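Local structure of contact-dependent inhibitor A (Enterobacter cloacae subsp. cloacae, 4NTQ) at the interface of chains A and B. The protein acts as a contact-dependent growth inhibition toxin, delivering a C-terminal ribosomal RNase into neighbouring target bacteria, and is bound here by its immunity protein CdiI. Residues are numbered along the deposited sequence; one frame, centred on the assembly and turned at random. Chains: chain A, Contact-dependent inhibitor A; chain B, ECL CdiI.

Contact 1: the interface of chains A and B. Residues chain A 178-180, 190-192, 201, 216; chain B 76, 78, 97.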
# COMPACT_ATOMS: atom_id res chain seq x y z
N ILE A 178 2.21 15.00 3.45
CA ILE A 178 1.31 14.39 4.41
C ILE A 178 2.00 13.20 5.05
O ILE A 178 2.23 12.19 4.39
CB ILE A 178 0.02 13.89 3.78
CG1 ILE A 178 -0.70 15.03 3.05
CG2 ILE A 178 -0.87 13.25 4.84
CD1 ILE A 178 -1.93 14.57 2.29
N PRO A 179 2.35 13.32 6.33
CA PRO A 179 3.03 12.23 7.04
C PRO A 179 2.03 11.16 7.43
O PRO A 179 0.85 11.47 7.61
CB PRO A 179 3.58 12.92 8.28
CG PRO A 179 2.65 14.06 8.52
CD PRO A 179 2.20 14.52 7.16
N PRO A 180 2.48 9.91 7.56
CA PRO A 180 1.60 8.78 7.92
C PRO A 180 0.98 8.90 9.31
O PRO A 180 -0.07 8.31 9.54
CB PRO A 180 2.53 7.56 7.85
CG PRO A 180 3.92 8.12 7.93
CD PRO A 180 3.86 9.47 7.27
N GLN A 190 7.14 6.58 5.68
CA GLN A 190 6.89 6.86 4.27
C GLN A 190 5.75 7.85 4.19
O GLN A 190 4.63 7.55 4.59
CB GLN A 190 6.52 5.59 3.50
CG GLN A 190 7.69 4.79 2.94
CD GLN A 190 7.24 3.57 2.13
OE1 GLN A 190 7.36 2.42 2.58
NE2 GLN A 190 6.72 3.82 0.93
N PRO A 191 6.04 9.05 3.69
CA PRO A 191 4.97 10.04 3.62
C PRO A 191 4.38 10.00 2.24
O PRO A 191 4.81 9.25 1.37
CB PRO A 191 5.73 11.34 3.78
CG PRO A 191 6.98 11.09 2.99
CD PRO A 191 7.32 9.63 3.25
N VAL A 192 3.40 10.87 2.03
CA VAL A 192 2.73 11.01 0.77
C VAL A 192 2.73 12.52 0.49
O VAL A 192 2.58 13.32 1.41
CB VAL A 192 1.30 10.43 0.93
CG1 VAL A 192 0.30 11.27 0.24
CG2 VAL A 192 1.24 8.99 0.46
N THR A 201 4.54 9.25 -3.86
CA THR A 201 5.56 8.81 -2.91
C THR A 201 6.69 8.31 -3.76
O THR A 201 6.45 7.79 -4.85
CB THR A 201 5.15 7.60 -2.05
OG1 THR A 201 4.84 6.48 -2.90
CG2 THR A 201 3.97 7.90 -1.22
N PHE A 216 -0.97 8.17 -6.63
CA PHE A 216 -2.30 7.73 -6.26
C PHE A 216 -3.32 8.84 -6.52
O PHE A 216 -3.02 10.02 -6.32
CB PHE A 216 -2.34 7.31 -4.79
CG PHE A 216 -1.38 6.21 -4.45
CD1 PHE A 216 -1.80 4.90 -4.37
CD2 PHE A 216 -0.04 6.50 -4.21
CE1 PHE A 216 -0.90 3.88 -4.05
CE2 PHE A 216 0.85 5.49 -3.88
CZ PHE A 216 0.42 4.18 -3.80
N PHE B 76 -3.03 7.76 7.08
CA PHE B 76 -3.29 6.87 5.95
C PHE B 76 -2.48 5.58 6.06
O PHE B 76 -1.46 5.54 6.72
CB PHE B 76 -2.94 7.56 4.64
CG PHE B 76 -1.49 7.94 4.52
CD1 PHE B 76 -0.57 7.06 3.97
CD2 PHE B 76 -1.04 9.18 4.94
CE1 PHE B 76 0.76 7.40 3.85
CE2 PHE B 76 0.28 9.53 4.82
CZ PHE B 76 1.19 8.64 4.28
N PHE B 78 -1.08 2.08 3.56
CA PHE B 78 -0.99 1.42 2.26
C PHE B 78 -1.60 0.05 2.37
O PHE B 78 -1.41 -0.65 3.37
CB PHE B 78 0.46 1.32 1.77
CG PHE B 78 1.08 2.64 1.44
CD1 PHE B 78 0.96 3.17 0.17
CD2 PHE B 78 1.77 3.35 2.40
CE1 PHE B 78 1.52 4.39 -0.14
CE2 PHE B 78 2.33 4.58 2.10
CZ PHE B 78 2.21 5.09 0.83
N PHE B 97 -7.13 6.77 3.09
CA PHE B 97 -6.99 8.03 3.83
C PHE B 97 -7.90 8.08 5.05
O PHE B 97 -9.09 7.80 4.95
CB PHE B 97 -7.27 9.22 2.92
CG PHE B 97 -6.14 9.53 1.99
CD1 PHE B 97 -4.97 10.06 2.48
CD2 PHE B 97 -6.25 9.27 0.64
CE1 PHE B 97 -3.91 10.34 1.63
CE2 PHE B 97 -5.20 9.54 -0.21
CZ PHE B 97 -4.04 10.07 0.28
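B:Phe76 and B:Phe78 push their rings into the toxin and form the apolar centre of this part of the toxin-immunity interface. Both come from strand 76-85 of CdiI. A:Val192 lies against both rings. The methyl A:Val192 CG2 is 3.8 Å from B:Phe76 CE1 and 4.0 Å from B:Phe78 CZ. The ring of B:Phe76 stands with CG between its own backbone N and carbonyl carbon (chi1 62°), and this crowded position slides the ring between A:Pro180 on one face and A:Val192 on the other. A:Pro180 runs alongside this ring and points the same way, with A:Pro180 CA 3.5 Å from B:Phe76 CE2. A:Ile178 brings its branch methyl CG2 to the CE2/CD2 edge of the ring, crossing it at a slant. B:Phe78 has different neighbours. A:Thr201 meets it tip to tip through the methyl A:Thr201 CG2, 3.9 Å from B:Phe78 CZ. A:Phe216 crosses it at about a right angle, with CE2 in plane at the edge of the B:Phe78 ring. B:Phe97, on strand 88-97, is a more distant neighbour of A:Val192. The rim is made of toxin backbone carbonyls, and these meet ring carbons rather than polar groups of CdiI. A:Gln190 O is 3.6 Å from B:Phe76 CZ. A:Ile178 O and A:Pro179 O both face B:Phe76 CE2, at 3.3 Å for A:Ile178 O.

Contact 2: the interface of chains A and B. Residues chain A 216, 219-222; chain B 92-95, 126.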
# COMPACT_ATOMS: atom_id res chain seq x y z
N PHE A 216 -0.97 8.17 -6.63
CA PHE A 216 -2.30 7.73 -6.26
C PHE A 216 -3.32 8.84 -6.52
O PHE A 216 -3.02 10.02 -6.32
CB PHE A 216 -2.34 7.31 -4.79
CG PHE A 216 -1.38 6.21 -4.45
CD1 PHE A 216 -1.80 4.90 -4.37
CD2 PHE A 216 -0.04 6.50 -4.21
CE1 PHE A 216 -0.90 3.88 -4.05
CE2 PHE A 216 0.85 5.49 -3.88
CZ PHE A 216 0.42 4.18 -3.80
N LYS A 219 -8.71 9.57 -4.58
CA LYS A 219 -9.27 8.57 -3.67
C LYS A 219 -8.22 7.54 -3.21
O LYS A 219 -8.56 6.54 -2.58
CB LYS A 219 -10.45 7.86 -4.33
CG LYS A 219 -11.73 8.69 -4.36
CD LYS A 219 -12.61 8.28 -5.55
CE LYS A 219 -14.05 8.76 -5.39
NZ LYS A 219 -14.10 10.22 -5.18
N GLY A 220 -6.96 7.77 -3.52
CA GLY A 220 -5.92 6.85 -3.08
C GLY A 220 -5.78 5.61 -3.94
O GLY A 220 -5.11 4.65 -3.55
N LYS A 221 -6.43 5.60 -5.10
CA LYS A 221 -6.22 4.52 -6.05
C LYS A 221 -4.90 4.76 -6.77
O LYS A 221 -4.61 5.89 -7.19
CB LYS A 221 -7.35 4.48 -7.08
CG LYS A 221 -8.75 4.41 -6.50
CD LYS A 221 -9.21 2.98 -6.29
CE LYS A 221 -10.68 2.94 -5.91
NZ LYS A 221 -11.51 3.61 -6.93
N ARG A 222 -4.08 3.71 -6.91
CA ARG A 222 -2.83 3.82 -7.65
C ARG A 222 -3.11 4.01 -9.13
O ARG A 222 -3.86 3.24 -9.73
CB ARG A 222 -1.99 2.57 -7.46
CG ARG A 222 -0.61 2.60 -8.11
CD ARG A 222 0.25 1.48 -7.53
NE ARG A 222 1.43 1.16 -8.34
CZ ARG A 222 2.37 0.29 -7.98
NH1 ARG A 222 2.28 -0.34 -6.81
NH2 ARG A 222 3.40 0.05 -8.78
N GLN B 92 -5.11 -4.65 -6.48
CA GLN B 92 -4.87 -3.24 -6.67
C GLN B 92 -4.11 -2.76 -5.46
O GLN B 92 -4.05 -3.46 -4.45
CB GLN B 92 -6.20 -2.48 -6.82
CG GLN B 92 -6.90 -2.80 -8.11
CD GLN B 92 -8.14 -1.96 -8.36
OE1 GLN B 92 -8.37 -0.94 -7.71
NE2 GLN B 92 -8.95 -2.39 -9.31
N ASN B 93 -3.52 -1.57 -5.57
CA ASN B 93 -2.67 -1.04 -4.52
C ASN B 93 -3.27 0.30 -4.18
O ASN B 93 -3.20 1.24 -4.97
CB ASN B 93 -1.23 -0.91 -5.05
CG ASN B 93 -0.28 -0.22 -4.06
OD1 ASN B 93 0.64 0.49 -4.49
ND2 ASN B 93 -0.48 -0.44 -2.75
N ASN B 94 -3.92 0.37 -3.02
CA ASN B 94 -4.73 1.54 -2.68
C ASN B 94 -4.28 2.12 -1.38
O ASN B 94 -3.95 1.38 -0.45
CB ASN B 94 -6.23 1.19 -2.62
CG ASN B 94 -6.76 0.68 -3.95
OD1 ASN B 94 -6.17 0.92 -5.00
ND2 ASN B 94 -7.88 -0.04 -3.91
N VAL B 95 -4.23 3.45 -1.33
CA VAL B 95 -3.96 4.14 -0.08
C VAL B 95 -5.28 4.49 0.57
O VAL B 95 -6.13 5.13 -0.06
CB VAL B 95 -3.20 5.44 -0.32
CG1 VAL B 95 -3.07 6.21 0.97
CG2 VAL B 95 -1.84 5.15 -0.90
N ILE B 126 -6.67 2.50 -13.34
CA ILE B 126 -6.30 2.09 -11.99
C ILE B 126 -5.29 0.96 -12.14
O ILE B 126 -5.51 0.03 -12.92
CB ILE B 126 -7.51 1.57 -11.21
CG1 ILE B 126 -8.63 2.63 -11.22
CG2 ILE B 126 -7.12 1.18 -9.79
CD1 ILE B 126 -8.30 3.82 -10.42
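A:Arg222 and B:Asn93 each place CG anti to the backbone N (chi1 -176° and 174°), and the extended arginine chain carries its guanidinium to the amide of B:Asn93. A:Arg222 NH1 donates to the amide oxygen B:Asn93 OD1 at 3.0 Å. The donor stands above the amide carbonyl plane, and the guanidinium and amide planes are 73° apart. A:Arg222 CD packs on B:Asn93 CB at 3.7 Å. The backbones also pair. B:Val95 N donates to A:Gly220 O at 2.7 Å, and A:Lys221 forms an antiparallel bridge with B:Asn94. A second backbone bond, from A:Arg222 N to B:Asn93 O, is weak. Beside this pairing, B:Val95 lays its methyl CG2 over the centre of the A:Phe216 ring, 3.5 Å from the centroid, as a CH-pi contact. The chain of A:Lys221 bends so that CD comes over the amide of B:Asn94. A:Lys221 CB meets the tip methyl B:Ile126 CD1 at 3.5 Å. The short antiparallel bridge joins the toxin to strand 88-97 of its immunity protein. In the fold, the toxin residues span the end of strand 213-216, the following loop and the start of strand 222-226. They lie along that CdiI strand, with B:Ile126 supplied by a loop.

Contact 3: the interface of chains A and B. Residues chain A 222-224, 232, 235; chain B 28, 125, 127-129.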
# COMPACT_ATOMS: atom_id res chain seq x y z
N ARG A 222 -4.08 3.71 -6.91
CA ARG A 222 -2.83 3.82 -7.65
C ARG A 222 -3.11 4.01 -9.13
O ARG A 222 -3.86 3.24 -9.73
CB ARG A 222 -1.99 2.57 -7.46
CG ARG A 222 -0.61 2.60 -8.11
CD ARG A 222 0.25 1.48 -7.53
NE ARG A 222 1.43 1.16 -8.34
CZ ARG A 222 2.37 0.29 -7.98
NH1 ARG A 222 2.28 -0.34 -6.81
NH2 ARG A 222 3.40 0.05 -8.78
N ILE A 223 -2.51 5.05 -9.70
CA ILE A 223 -2.71 5.32 -11.12
C ILE A 223 -1.40 5.37 -11.88
O ILE A 223 -1.29 6.02 -12.93
CB ILE A 223 -3.54 6.60 -11.38
CG1 ILE A 223 -2.94 7.79 -10.64
CG2 ILE A 223 -4.99 6.38 -10.99
CD1 ILE A 223 -3.60 9.14 -11.02
N GLY A 224 -0.39 4.67 -11.34
CA GLY A 224 0.81 4.38 -12.09
C GLY A 224 2.16 4.54 -11.40
O GLY A 224 2.30 5.20 -10.37
N ARG A 232 4.31 8.63 -17.00
CA ARG A 232 3.89 7.28 -16.67
C ARG A 232 4.76 6.26 -17.37
O ARG A 232 5.01 6.35 -18.57
CB ARG A 232 2.44 7.08 -17.09
CG ARG A 232 1.74 5.92 -16.40
CD ARG A 232 0.37 5.68 -17.01
NE ARG A 232 -0.39 4.72 -16.23
CZ ARG A 232 -0.24 3.40 -16.30
NH1 ARG A 232 0.65 2.89 -17.13
NH2 ARG A 232 -0.97 2.60 -15.55
N ASP A 235 2.21 0.35 -14.68
CA ASP A 235 1.33 0.32 -13.52
C ASP A 235 2.12 0.58 -12.23
O ASP A 235 1.55 1.05 -11.26
CB ASP A 235 0.59 -1.02 -13.44
CG ASP A 235 -0.57 -1.10 -14.41
OD1 ASP A 235 -0.54 -0.38 -15.43
OD2 ASP A 235 -1.52 -1.88 -14.15
N TYR B 28 4.56 -10.59 -11.12
CA TYR B 28 4.90 -9.29 -10.57
C TYR B 28 5.39 -9.38 -9.13
O TYR B 28 4.86 -10.15 -8.32
CB TYR B 28 3.72 -8.33 -10.68
CG TYR B 28 3.98 -6.93 -10.13
CD1 TYR B 28 4.63 -5.97 -10.91
CD2 TYR B 28 3.57 -6.58 -8.84
CE1 TYR B 28 4.86 -4.68 -10.42
CE2 TYR B 28 3.80 -5.29 -8.34
CZ TYR B 28 4.45 -4.36 -9.13
OH TYR B 28 4.69 -3.08 -8.64
N LYS B 125 -6.26 4.88 -15.84
CA LYS B 125 -6.27 3.47 -15.52
C LYS B 125 -5.87 3.26 -14.06
O LYS B 125 -4.87 3.80 -13.60
CB LYS B 125 -5.36 2.67 -16.45
CG LYS B 125 -5.21 1.22 -16.03
CD LYS B 125 -4.17 0.51 -16.86
CE LYS B 125 -3.87 -0.88 -16.31
NZ LYS B 125 -3.09 -1.67 -17.28
N SER B 127 -4.18 1.05 -11.43
CA SER B 127 -3.19 -0.01 -11.51
C SER B 127 -3.80 -1.32 -11.01
O SER B 127 -4.53 -1.34 -10.02
CB SER B 127 -1.94 0.35 -10.70
OG SER B 127 -1.23 1.44 -11.27
N GLU B 128 -3.53 -2.42 -11.70
CA GLU B 128 -4.13 -3.70 -11.37
C GLU B 128 -3.27 -4.89 -11.83
O GLU B 128 -2.68 -4.87 -12.91
CB GLU B 128 -5.53 -3.80 -11.98
CG GLU B 128 -6.35 -4.97 -11.47
CD GLU B 128 -7.79 -4.97 -12.00
OE1 GLU B 128 -7.99 -5.32 -13.18
OE2 GLU B 128 -8.70 -4.62 -11.23
N TRP B 129 -3.21 -5.92 -11.01
CA TRP B 129 -2.49 -7.13 -11.38
C TRP B 129 -3.44 -8.31 -11.14
O TRP B 129 -4.49 -8.15 -10.52
CB TRP B 129 -1.23 -7.28 -10.53
CG TRP B 129 -0.20 -6.17 -10.71
CD1 TRP B 129 0.96 -6.24 -11.43
CD2 TRP B 129 -0.23 -4.85 -10.14
NE1 TRP B 129 1.64 -5.05 -11.36
CE2 TRP B 129 0.93 -4.18 -10.57
CE3 TRP B 129 -1.13 -4.17 -9.32
CZ2 TRP B 129 1.22 -2.86 -10.20
CZ3 TRP B 129 -0.85 -2.86 -8.96
CH2 TRP B 129 0.32 -2.22 -9.39
O HOH W 1 -2.17 2.82 -13.40
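The toxin C-terminus, A:Asp235, follows strand 232-234 and meets the CdiI loop that leads into strand 129-132, so CdiI holds the toxin's chain end here. The C-terminal carboxylate oxygen A:Asp235 O accepts from both chains. B:Ser127 OG donates to A:Asp235 O at 2.8 Å, in the carbonyl plane and on a lone pair. A:Arg222 NE donates to A:Asp235 O at 2.9 Å, within the toxin. Both bonds pin the chain end. B:Ser127 N also donates to A:Arg222 O at 2.8 Å in a nearly straight bond. The guanidinium of A:Arg222 has B:Trp129 CH2 over the centre of one face. The two planes are 69° apart, so the indole presents its rim. Within CdiI, B:Tyr28 and B:Trp129 pack against each other, with indole NE1 over the tyrosine ring. The B:Tyr28 hydroxyl reaches A:Arg222 NH2 tip to tip in a weak bond. The A:Asp235 side-chain carboxylate is gripped at both oxygens. A:Asp235 OD2 accepts from B:Glu128 N at 3.2 Å on the anti side, tilted well out of the carboxylate plane. A:Asp235 OD1 forms a salt bridge with A:Arg232 NH2 at 3.0 Å, and that donor approaches from above the carboxylate plane. Extended B:Lys125 crosses the aspartate at about a right angle and adds a long, weak salt bridge from B:Lys125 NZ to A:Asp235 OD1. Water 1 joins A:Arg232 NH2, 2.5 Å away, to B:Ser127 OG at 2.7 Å and B:Lys125 O at 2.9 Å.

The three contacts follow one another along a continuous face between toxin and immunity protein. The C-alpha centres of contact 1 and contact 2 are about 11 Å apart, and those of contact 2 and contact 3 about 8 Å. Contact 1 and contact 3 lie about 17 Å apart. A:Phe216 belongs to contacts 1 and 2, and A:Arg222 to contacts 2 and 3. CdiI strand 88-97 also contributes to contacts 1 and 2. The character changes from apolar at contact 1, through backbone pairing, to charged and polar at contact 3. This combination probably helps CdiI recognise its cognate toxin.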